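Local coordinates for protein ribulose bisphosphate carboxylase (Pyrococcus horikoshii, PDB 2D69) that probably catalyses the magnesium-dependent carboxylation of ribulose 1,5-bisphosphate to two molecules of 3-phosphoglycerate, serving an archaeal AMP degradation pathway, at residues R67-F73 and K85-T91. Numbering follows the deposited sequence.
Sequences RSMAKVF and KIAYPLT
Three backbone hydrogen bonds tie 71-73 to 85-88 as antiparallel strands. Lys71 and Ala87 form the hydrogen-bonded pair, Lys71 N to Ala87 O and Ala87 N to Lys71 O both being 2.9 Å; Phe73 N reaches Lys85 O at 3.2 Å. Between them Val72 and Ile86 make the non-hydrogen-bonded pair, with CA atoms 4.4 Å apart. The strand axes approach to 4.7 Å at 138°. Beyond this ladder residues 69-70 are extended loop; Pro89, lacking an amide hydrogen, sets its CD 3.5 Å from Met69 O, and a side chain supplies the next link: a 3-10 segment starting at Leu90 brings Thr91 round, and Thr91 OG1, with chi1 p, donates to Arg67 O at 2.8 Å. A water donates to both Ser68 OG (2.8 Å) and Thr91 O (2.5 Å); Ser68 OG is also hydrogen-bonded to Met64 O.

Val72 CG2 meets Ile86 CG1 at 4.0 Å, and Ala70 CB lies 3.8 Å from Ile86 CG2 and over the face of the Tyr88 ring, a CH-pi contact 3.9 Å from the centroid. On the face that carries Ala87, Phe73 takes chi1 p, which brings its ring over the partner strand, CZ 3.6 Å from Lys85 CB and CD2 3.9 Å from Ala87 CB.

The contact forms the open end of the 71-78/81-88 hairpin in the N-terminal domain of Rubisco, away from its turn. Arg67 forms a salt bridge with Glu338 of the second subunit. Helix 39-49 packs on Val72 and Ile86, and strand 26-34 continues the sheet beyond 81-88.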
ATOM      1  N   ARG A  67      41.067 -16.496  12.784  1.00 23.32           N
ATOM      2  CA  ARG A  67      40.226 -15.997  13.873  1.00 23.63           C
ATOM      3  C   ARG A  67      38.847 -16.635  13.966  1.00 22.93           C
ATOM      4  O   ARG A  67      38.029 -16.170  14.731  1.00 23.43           O
ATOM      5  CB  ARG A  67      40.034 -14.475  13.784  1.00 22.86           C
ATOM      6  CG  ARG A  67      41.305 -13.682  13.942  1.00 25.97           C
ATOM      7  CD  ARG A  67      41.181 -12.263  13.415  1.00 25.24           C
ATOM      8  NE  ARG A  67      40.223 -11.515  14.214  1.00 26.28           N
ATOM      9  CZ  ARG A  67      39.821 -10.272  13.930  1.00 26.18           C
ATOM     10  NH1 ARG A  67      40.279  -9.649  12.869  1.00 26.42           N
ATOM     11  NH2 ARG A  67      38.978  -9.653  14.705  1.00 28.95           N
ATOM     12  N   SER A  68      38.556 -17.644  13.152  1.00 21.79           N
ATOM     13  CA  SER A  68      37.262 -18.269  13.217  1.00 22.19           C
ATOM     14  C   SER A  68      37.348 -19.728  13.732  1.00 22.24           C
ATOM     15  O   SER A  68      36.367 -20.414  13.690  1.00 24.03           O
ATOM     16  CB  SER A  68      36.558 -18.224  11.850  1.00 22.32           C
ATOM     17  OG  SER A  68      36.419 -16.888  11.313  1.00 19.80           O
ATOM     18  N   MET A  69      38.502 -20.181  14.217  1.00 21.04           N
ATOM     19  CA  MET A  69      38.686 -21.580  14.647  1.00 21.66           C
ATOM     20  C   MET A  69      38.111 -21.850  15.999  1.00 20.18           C
ATOM     21  O   MET A  69      38.400 -21.110  16.920  1.00 19.93           O
ATOM     22  CB  MET A  69      40.152 -21.893  14.825  1.00 21.64           C
ATOM     23  CG  MET A  69      40.923 -22.084  13.574  1.00 26.84           C
ATOM     24  SD  MET A  69      42.634 -22.513  14.067  1.00 34.01           S
ATOM     25  CE  MET A  69      42.559 -24.288  14.295  1.00 30.79           C
ATOM     26  N   ALA A  70      37.378 -22.952  16.144  1.00 20.08           N
ATOM     27  CA  ALA A  70      36.909 -23.391  17.446  1.00 19.82           C
ATOM     28  C   ALA A  70      38.072 -24.135  18.114  1.00 19.63           C
ATOM     29  O   ALA A  70      39.002 -24.581  17.440  1.00 19.54           O
ATOM     30  CB  ALA A  70      35.695 -24.268  17.322  1.00 20.55           C
ATOM     31  N   LYS A  71      38.081 -24.177  19.438  1.00 19.74           N
ATOM     32  CA  LYS A  71      39.166 -24.839  20.170  1.00 19.87           C
ATOM     33  C   LYS A  71      38.624 -25.762  21.245  1.00 18.39           C
ATOM     34  O   LYS A  71      37.839 -25.321  22.089  1.00 16.86           O
ATOM     35  CB  LYS A  71      40.086 -23.798  20.801  1.00 20.49           C
ATOM     36  CG  LYS A  71      41.154 -23.235  19.838  1.00 26.26           C
ATOM     37  CD  LYS A  71      42.460 -24.077  19.754  1.00 30.07           C
ATOM     38  CE  LYS A  71      43.363 -23.676  18.540  1.00 32.36           C
ATOM     39  NZ  LYS A  71      42.520 -23.376  17.280  1.00 35.35           N
ATOM     40  N   VAL A  72      39.059 -27.018  21.243  1.00 17.74           N
ATOM     41  CA  VAL A  72      38.729 -27.950  22.318  1.00 17.64           C
ATOM     42  C   VAL A  72      39.630 -27.626  23.489  1.00 17.75           C
ATOM     43  O   VAL A  72      40.839 -27.756  23.376  1.00 18.05           O
ATOM     44  CB  VAL A  72      38.964 -29.434  21.934  1.00 17.43           C
ATOM     45  CG1 VAL A  72      38.545 -30.343  23.100  1.00 18.24           C
ATOM     46  CG2 VAL A  72      38.225 -29.795  20.649  1.00 17.25           C
ATOM     47  N   PHE A  73      39.044 -27.201  24.612  1.00 18.02           N
ATOM     48  CA  PHE A  73      39.816 -26.791  25.773  1.00 18.14           C
ATOM     49  C   PHE A  73      39.665 -27.693  27.015  1.00 18.66           C
ATOM     50  O   PHE A  73      40.443 -27.570  27.991  1.00 19.45           O
ATOM     51  CB  PHE A  73      39.505 -25.337  26.095  1.00 17.23           C
ATOM     52  CG  PHE A  73      38.151 -25.101  26.699  1.00 18.33           C
ATOM     53  CD1 PHE A  73      37.978 -25.160  28.081  1.00 19.26           C
ATOM     54  CD2 PHE A  73      37.046 -24.795  25.886  1.00 16.61           C
ATOM     55  CE1 PHE A  73      36.730 -24.936  28.660  1.00 19.17           C
ATOM     56  CE2 PHE A  73      35.784 -24.548  26.450  1.00 17.43           C
ATOM     57  CZ  PHE A  73      35.623 -24.612  27.837  1.00 19.34           C
ATOM     58  N   LYS A  85      34.447 -29.814  25.952  1.00 13.97           N
ATOM     59  CA  LYS A  85      33.910 -28.476  25.903  1.00 14.49           C
ATOM     60  C   LYS A  85      34.722 -27.760  24.868  1.00 14.28           C
ATOM     61  O   LYS A  85      35.951 -27.883  24.818  1.00 14.25           O
ATOM     62  CB  LYS A  85      34.030 -27.775  27.251  1.00 14.88           C
ATOM     63  CG  LYS A  85      33.519 -28.576  28.416  1.00 15.62           C
ATOM     64  CD  LYS A  85      33.520 -27.731  29.691  1.00 19.10           C
ATOM     65  CE  LYS A  85      33.234 -28.573  30.943  1.00 22.38           C
ATOM     66  NZ  LYS A  85      33.586 -27.860  32.213  1.00 24.59           N
ATOM     67  N   ILE A  86      34.041 -27.017  24.024  1.00 13.34           N
ATOM     68  CA  ILE A  86      34.660 -26.380  22.870  1.00 14.45           C
ATOM     69  C   ILE A  86      34.282 -24.908  22.872  1.00 13.97           C
ATOM     70  O   ILE A  86      33.143 -24.555  23.203  1.00 13.18           O
ATOM     71  CB  ILE A  86      34.222 -27.059  21.553  1.00 14.72           C
ATOM     72  CG1 ILE A  86      34.549 -28.577  21.586  1.00 15.25           C
ATOM     73  CG2 ILE A  86      34.931 -26.380  20.370  1.00 17.02           C
ATOM     74  CD1 ILE A  86      34.045 -29.382  20.322  1.00 13.97           C
ATOM     75  N   ALA A  87      35.268 -24.081  22.559  1.00 13.77           N
ATOM     76  CA  ALA A  87      35.118 -22.639  22.560  1.00 14.35           C
ATOM     77  C   ALA A  87      35.101 -22.080  21.146  1.00 14.18           C
ATOM     78  O   ALA A  87      35.938 -22.445  20.333  1.00 13.79           O
ATOM     79  CB  ALA A  87      36.232 -21.992  23.355  1.00 14.36           C
ATOM     80  N   TYR A  88      34.165 -21.155  20.918  1.00 15.18           N
ATOM     81  CA  TYR A  88      33.829 -20.570  19.618  1.00 15.89           C
ATOM     82  C   TYR A  88      33.878 -19.055  19.664  1.00 15.76           C
ATOM     83  O   TYR A  88      33.129 -18.439  20.417  1.00 16.11           O
ATOM     84  CB  TYR A  88      32.394 -20.973  19.194  1.00 15.41           C
ATOM     85  CG  TYR A  88      32.238 -22.480  18.977  1.00 15.62           C
ATOM     86  CD1 TYR A  88      32.311 -23.028  17.718  1.00 13.33           C
ATOM     87  CD2 TYR A  88      32.037 -23.341  20.060  1.00 15.19           C
ATOM     88  CE1 TYR A  88      32.169 -24.381  17.523  1.00 13.37           C
ATOM     89  CE2 TYR A  88      31.860 -24.673  19.890  1.00 14.24           C
ATOM     90  CZ  TYR A  88      31.949 -25.208  18.618  1.00 14.16           C
ATOM     91  OH  TYR A  88      31.821 -26.554  18.482  1.00 14.19           O
ATOM     92  N   PRO A  89      34.727 -18.451  18.838  1.00 15.52           N
ATOM     93  CA  PRO A  89      34.709 -17.006  18.655  1.00 15.19           C
ATOM     94  C   PRO A  89      33.472 -16.548  17.900  1.00 14.71           C
ATOM     95  O   PRO A  89      32.943 -17.264  17.022  1.00 13.71           O
ATOM     96  CB  PRO A  89      35.994 -16.744  17.861  1.00 15.49           C
ATOM     97  CG  PRO A  89      36.172 -17.944  17.089  1.00 17.18           C
ATOM     98  CD  PRO A  89      35.718 -19.101  17.962  1.00 16.20           C
ATOM     99  N   LEU A  90      32.978 -15.358  18.270  1.00 14.40           N
ATOM    100  CA  LEU A  90      31.737 -14.844  17.707  1.00 14.74           C
ATOM    101  C   LEU A  90      31.839 -14.439  16.245  1.00 13.54           C
ATOM    102  O   LEU A  90      30.836 -14.204  15.618  1.00 12.30           O
ATOM    103  CB  LEU A  90      31.262 -13.666  18.525  1.00 13.63           C
ATOM    104  CG  LEU A  90      31.007 -14.017  19.976  1.00 14.65           C
ATOM    105  CD1 LEU A  90      30.298 -12.859  20.590  1.00 17.05           C
ATOM    106  CD2 LEU A  90      30.130 -15.252  20.133  1.00 18.20           C
ATOM    107  N   THR A  91      33.046 -14.413  15.697  1.00 14.32           N
ATOM    108  CA  THR A  91      33.234 -14.242  14.278  1.00 13.84           C
ATOM    109  C   THR A  91      32.638 -15.383  13.425  1.00 14.62           C
ATOM    110  O   THR A  91      32.573 -15.279  12.185  1.00 14.70           O
ATOM    111  CB  THR A  91      34.756 -14.124  13.989  1.00 15.24           C
ATOM    112  OG1 THR A  91      35.430 -15.165  14.681  1.00 17.10           O
ATOM    113  CG2 THR A  91      35.362 -12.848  14.638  1.00 16.18           C
TER
HETATM  114  O   HOH W   1      33.675 -16.881  10.562  1.00 35.63           O